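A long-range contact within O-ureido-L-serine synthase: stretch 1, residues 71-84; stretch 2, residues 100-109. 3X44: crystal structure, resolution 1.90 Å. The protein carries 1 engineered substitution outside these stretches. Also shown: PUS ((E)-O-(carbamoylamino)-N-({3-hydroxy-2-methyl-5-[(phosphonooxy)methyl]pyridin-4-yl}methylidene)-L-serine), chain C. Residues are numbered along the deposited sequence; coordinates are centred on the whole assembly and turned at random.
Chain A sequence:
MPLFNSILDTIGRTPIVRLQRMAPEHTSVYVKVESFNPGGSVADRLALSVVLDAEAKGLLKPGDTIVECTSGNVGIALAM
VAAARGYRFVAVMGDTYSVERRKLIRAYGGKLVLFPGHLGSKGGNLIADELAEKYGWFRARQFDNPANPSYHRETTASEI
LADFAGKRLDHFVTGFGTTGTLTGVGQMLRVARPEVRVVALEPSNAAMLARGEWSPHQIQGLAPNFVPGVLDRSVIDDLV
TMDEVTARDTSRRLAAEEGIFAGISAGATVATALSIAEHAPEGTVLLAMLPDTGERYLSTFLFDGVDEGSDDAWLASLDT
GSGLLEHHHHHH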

# COMPACT_ATOMS: atom_id res chain seq x y z
N SER A 71 2.46 17.08 -26.48
CA SER A 71 3.06 16.10 -27.39
C SER A 71 2.18 14.86 -27.32
O SER A 71 2.46 13.85 -27.98
N GLY A 72 1.12 14.93 -26.52
CA GLY A 72 0.20 13.80 -26.40
C GLY A 72 -0.24 13.41 -25.00
O GLY A 72 -1.41 13.55 -24.65
N ASN A 73 0.69 12.92 -24.19
CA ASN A 73 0.37 12.47 -22.84
C ASN A 73 -0.30 13.53 -21.96
O ASN A 73 -1.26 13.23 -21.24
N VAL A 74 0.17 14.76 -22.00
CA VAL A 74 -0.48 15.76 -21.16
C VAL A 74 -1.91 15.96 -21.65
O VAL A 74 -2.83 16.15 -20.85
N GLY A 75 -2.11 15.91 -22.96
CA GLY A 75 -3.44 16.05 -23.52
C GLY A 75 -4.34 14.92 -23.03
O GLY A 75 -5.49 15.14 -22.66
N ILE A 76 -3.81 13.70 -23.03
CA ILE A 76 -4.56 12.54 -22.58
C ILE A 76 -4.95 12.69 -21.10
O ILE A 76 -6.11 12.50 -20.73
N ALA A 77 -3.98 13.05 -20.28
CA ALA A 77 -4.20 13.22 -18.85
C ALA A 77 -5.16 14.37 -18.53
O ALA A 77 -6.11 14.19 -17.76
N LEU A 78 -4.93 15.55 -19.09
CA LEU A 78 -5.82 16.67 -18.83
C LEU A 78 -7.24 16.28 -19.25
O LEU A 78 -8.21 16.62 -18.57
N ALA A 79 -7.34 15.54 -20.35
CA ALA A 79 -8.64 15.10 -20.83
C ALA A 79 -9.28 14.24 -19.76
O ALA A 79 -10.45 14.42 -19.41
N MET A 80 -8.50 13.30 -19.23
CA MET A 80 -8.96 12.40 -18.18
C MET A 80 -9.38 13.13 -16.90
O MET A 80 -10.42 12.82 -16.31
N VAL A 81 -8.57 14.09 -16.47
CA VAL A 81 -8.89 14.86 -15.27
C VAL A 81 -10.16 15.68 -15.54
O VAL A 81 -11.06 15.76 -14.70
N ALA A 82 -10.23 16.27 -16.72
CA ALA A 82 -11.38 17.09 -17.09
C ALA A 82 -12.66 16.24 -17.07
O ALA A 82 -13.68 16.65 -16.53
N ALA A 83 -12.59 15.04 -17.66
CA ALA A 83 -13.74 14.15 -17.70
C ALA A 83 -14.16 13.74 -16.30
O ALA A 83 -15.34 13.61 -16.01
N ALA A 84 -13.19 13.57 -15.41
CA ALA A 84 -13.50 13.17 -14.05
C ALA A 84 -14.00 14.31 -13.18
O ALA A 84 -14.90 14.13 -12.35
N GLU A 100 -2.70 7.24 -31.72
CA GLU A 100 -3.22 6.71 -30.46
C GLU A 100 -3.48 7.88 -29.51
O GLU A 100 -4.44 7.87 -28.74
N ARG A 101 -2.60 8.88 -29.56
CA ARG A 101 -2.74 10.07 -28.73
C ARG A 101 -4.02 10.81 -29.11
O ARG A 101 -4.78 11.24 -28.24
N ARG A 102 -4.26 10.97 -30.41
CA ARG A 102 -5.48 11.66 -30.85
C ARG A 102 -6.72 10.91 -30.37
O ARG A 102 -7.69 11.51 -29.90
N LYS A 103 -6.70 9.59 -30.51
CA LYS A 103 -7.84 8.78 -30.12
C LYS A 103 -8.07 8.78 -28.62
O LYS A 103 -9.21 8.80 -28.16
N LEU A 104 -6.99 8.75 -27.85
CA LEU A 104 -7.11 8.73 -26.40
C LEU A 104 -7.71 10.04 -25.91
O LEU A 104 -8.59 10.04 -25.04
N ILE A 105 -7.23 11.14 -26.46
CA ILE A 105 -7.75 12.45 -26.07
C ILE A 105 -9.25 12.46 -26.36
O ILE A 105 -10.06 12.88 -25.54
N ARG A 106 -9.62 11.96 -27.54
CA ARG A 106 -11.01 11.91 -27.95
C ARG A 106 -11.84 11.04 -27.01
O ARG A 106 -12.96 11.40 -26.65
N ALA A 107 -11.28 9.90 -26.60
CA ALA A 107 -11.97 8.98 -25.72
C ALA A 107 -12.42 9.64 -24.42
O ALA A 107 -13.54 9.41 -23.95
N TYR A 108 -11.55 10.46 -23.83
CA TYR A 108 -11.90 11.14 -22.59
C TYR A 108 -12.81 12.34 -22.83
O TYR A 108 -13.19 13.04 -21.88
N GLY A 109 -13.15 12.58 -24.09
CA GLY A 109 -14.02 13.69 -24.42
C GLY A 109 -13.30 14.97 -24.78
O GLY A 109 -13.92 16.04 -24.87

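Nearly parallel helices can pack closely where small residues let the backbones approach and a few larger side chains fill what remains, and O-ureido-L-serine synthase offers a compact example. Helices 73-84 and 100-107 run the same way, 10° apart, with axes 8.4 Å from each other at closest approach. At the centre lies Ile76 (chi1 m, chi2 t). Its CA-to-CB bond points sideways, but the end of the side chain bends nearer the partner: CD1 lies 3.5 Å from Leu104 CD1, and CG1 lies 4.0 Å from CG1 of Ile105, which adopts the same m, t rotamer. Gly75 makes room here, for an ideal CB on it would sit 3.0 Å from Ile105 CD1, a clash.

Tyr108, just past its helix, points toward stretch 1 with chi1 m and fills the next turn. Ile76 CG2 meets its CE2 at 3.7 Å, while Ala79 CB packs 3.5 Å from Tyr108 CB. Met80 (t, t, p) covers one ring face: its CB stands 3.7 Å from the centroid of the Tyr108 ring, almost on the normal, in a CH-pi contact. Beyond, Ala83 CB touches Tyr108 O at 3.4 Å, and a water donates to both Ala79 O and Tyr108 O, bridging the two backbones.

The opposite end is polar. Arg101 (m, t, t) points toward stretch 1, and its NE donates to Ser71 O at 2.7 Å, near the guanidinium plane. Gly72, the N-cap residue, leaves space for this arm; an ideal CB would fall 2.1 Å from Arg101 NE. A second water accepts from Arg101 NH2 and Asn73 N and donates to Ser71 OG (chi1 p), linking the contact to the bound PUS, which Asn73 ND2 also reaches directly, donating to PUS O3 at 2.8 Å.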

# COMPACT_ATOMS: atom_id res chain seq x y z
CB SER A 71 4.49 15.74 -26.97
OG SER A 71 4.54 15.18 -25.67
CB ASN A 73 1.62 11.93 -22.15
CG ASN A 73 1.97 10.52 -22.61
OD1 ASN A 73 1.09 9.73 -22.95
ND2 ASN A 73 3.27 10.19 -22.63
CB VAL A 74 0.30 17.08 -21.15
CG1 VAL A 74 -0.58 18.22 -20.68
CG2 VAL A 74 1.49 16.93 -20.21
CB ILE A 76 -3.74 11.24 -22.76
CG1 ILE A 76 -3.61 10.91 -24.25
CG2 ILE A 76 -4.41 10.08 -22.04
CD1 ILE A 76 -2.55 9.87 -24.56
CB ALA A 77 -2.86 13.45 -18.15
CB LEU A 78 -5.35 17.92 -19.57
CG LEU A 78 -4.30 18.71 -18.78
CD1 LEU A 78 -3.57 19.71 -19.64
CD2 LEU A 78 -5.00 19.41 -17.62
CB ALA A 79 -8.48 14.30 -22.12
CB MET A 80 -7.87 11.38 -17.85
CG MET A 80 -8.32 10.27 -16.92
SD MET A 80 -6.96 9.42 -16.15
CE MET A 80 -5.98 10.76 -15.48
CB VAL A 81 -7.74 15.82 -14.88
CG1 VAL A 81 -8.22 16.80 -13.83
CG2 VAL A 81 -6.54 15.02 -14.36
CB ALA A 82 -11.17 17.70 -18.47
CB ALA A 83 -13.42 12.91 -18.54
CB ALA A 84 -12.27 12.54 -13.40
CB GLU A 100 -2.20 5.74 -29.83
CG GLU A 100 -2.16 4.36 -30.48
CD GLU A 100 -1.03 4.24 -31.51
OE1 GLU A 100 -0.60 5.29 -32.03
OE2 GLU A 100 -0.59 3.10 -31.80
CB ARG A 101 -1.54 10.99 -28.93
CG ARG A 101 -0.28 10.58 -28.19
CD ARG A 101 0.96 11.12 -28.89
NE ARG A 101 2.09 11.19 -27.98
CZ ARG A 101 2.86 10.15 -27.66
NH1 ARG A 101 2.61 8.96 -28.20
NH2 ARG A 101 3.85 10.29 -26.80
CB ARG A 102 -5.54 11.74 -32.38
CG ARG A 102 -4.49 12.63 -33.05
CD ARG A 102 -4.62 12.49 -34.55
NE ARG A 102 -3.46 12.98 -35.27
CZ ARG A 102 -3.45 13.30 -36.56
NH1 ARG A 102 -2.34 13.74 -37.13
NH2 ARG A 102 -4.56 13.17 -37.28
CB LYS A 103 -7.67 7.35 -30.63
CG LYS A 103 -7.99 7.19 -32.11
CD LYS A 103 -7.84 5.75 -32.56
CE LYS A 103 -8.16 5.60 -34.03
NZ LYS A 103 -9.08 4.46 -34.27
CB LEU A 104 -5.75 8.47 -25.76
CG LEU A 104 -5.37 6.99 -25.65
CD1 LEU A 104 -4.17 6.82 -24.73
CD2 LEU A 104 -6.55 6.20 -25.10
CB ILE A 105 -7.03 13.58 -26.84
CG1 ILE A 105 -5.58 13.67 -26.36
CG2 ILE A 105 -7.76 14.91 -26.60
CD1 ILE A 105 -4.66 14.49 -27.25
CB ARG A 106 -11.13 11.36 -29.37
CG ARG A 106 -10.59 12.29 -30.44
CD ARG A 106 -11.58 13.40 -30.72
NE ARG A 106 -11.29 14.07 -31.98
CZ ARG A 106 -11.76 15.27 -32.31
NH1 ARG A 106 -12.55 15.93 -31.47
NH2 ARG A 106 -11.43 15.81 -33.48
CB ALA A 107 -11.07 7.78 -25.41
CB TYR A 108 -10.62 11.58 -21.86
CG TYR A 108 -9.84 10.43 -21.27
CD1 TYR A 108 -10.41 9.63 -20.27
CD2 TYR A 108 -8.55 10.13 -21.72
CE1 TYR A 108 -9.69 8.55 -19.73
CE2 TYR A 108 -7.84 9.06 -21.17
CZ TYR A 108 -8.41 8.28 -20.18
OH TYR A 108 -7.71 7.22 -19.65
N PUS C . 5.06 15.05 -22.22
CA PUS C . 4.42 16.43 -22.20
CB PUS C . 5.39 17.52 -22.79
OG PUS C . 5.75 17.17 -24.20
ND PUS C . 5.96 18.37 -24.99
CE PUS C . 7.15 18.55 -25.62
NZ2 PUS C . 8.23 17.86 -25.23
OZ1 PUS C . 7.23 19.31 -26.53
C PUS C . 3.12 16.38 -23.03
O PUS C . 2.58 15.33 -23.23
OT PUS C . 2.65 17.40 -23.49
C2 PUS C . 7.05 11.07 -22.42
C3 PUS C . 6.28 12.32 -22.28
C4 PUS C . 6.89 13.47 -21.60
C5 PUS C . 8.25 13.32 -21.05
C6 PUS C . 8.93 12.03 -21.23
C2A PUS C . 6.46 9.90 -23.15
C4A PUS C . 6.23 14.83 -21.60
C5A PUS C . 8.94 14.46 -20.32
N1 PUS C . 8.32 10.99 -21.89
O3 PUS C . 5.01 12.39 -22.72
O1P PUS C . 7.60 16.94 -19.17
O2P PUS C . 8.24 16.07 -17.07
O3P PUS C . 9.90 16.51 -18.71
O4P PUS C . 8.36 14.66 -18.99
P PUS C . 8.53 16.05 -18.49
O HOH W 1 3.77 12.81 -24.94
O HOH W 2 -12.07 15.62 -21.48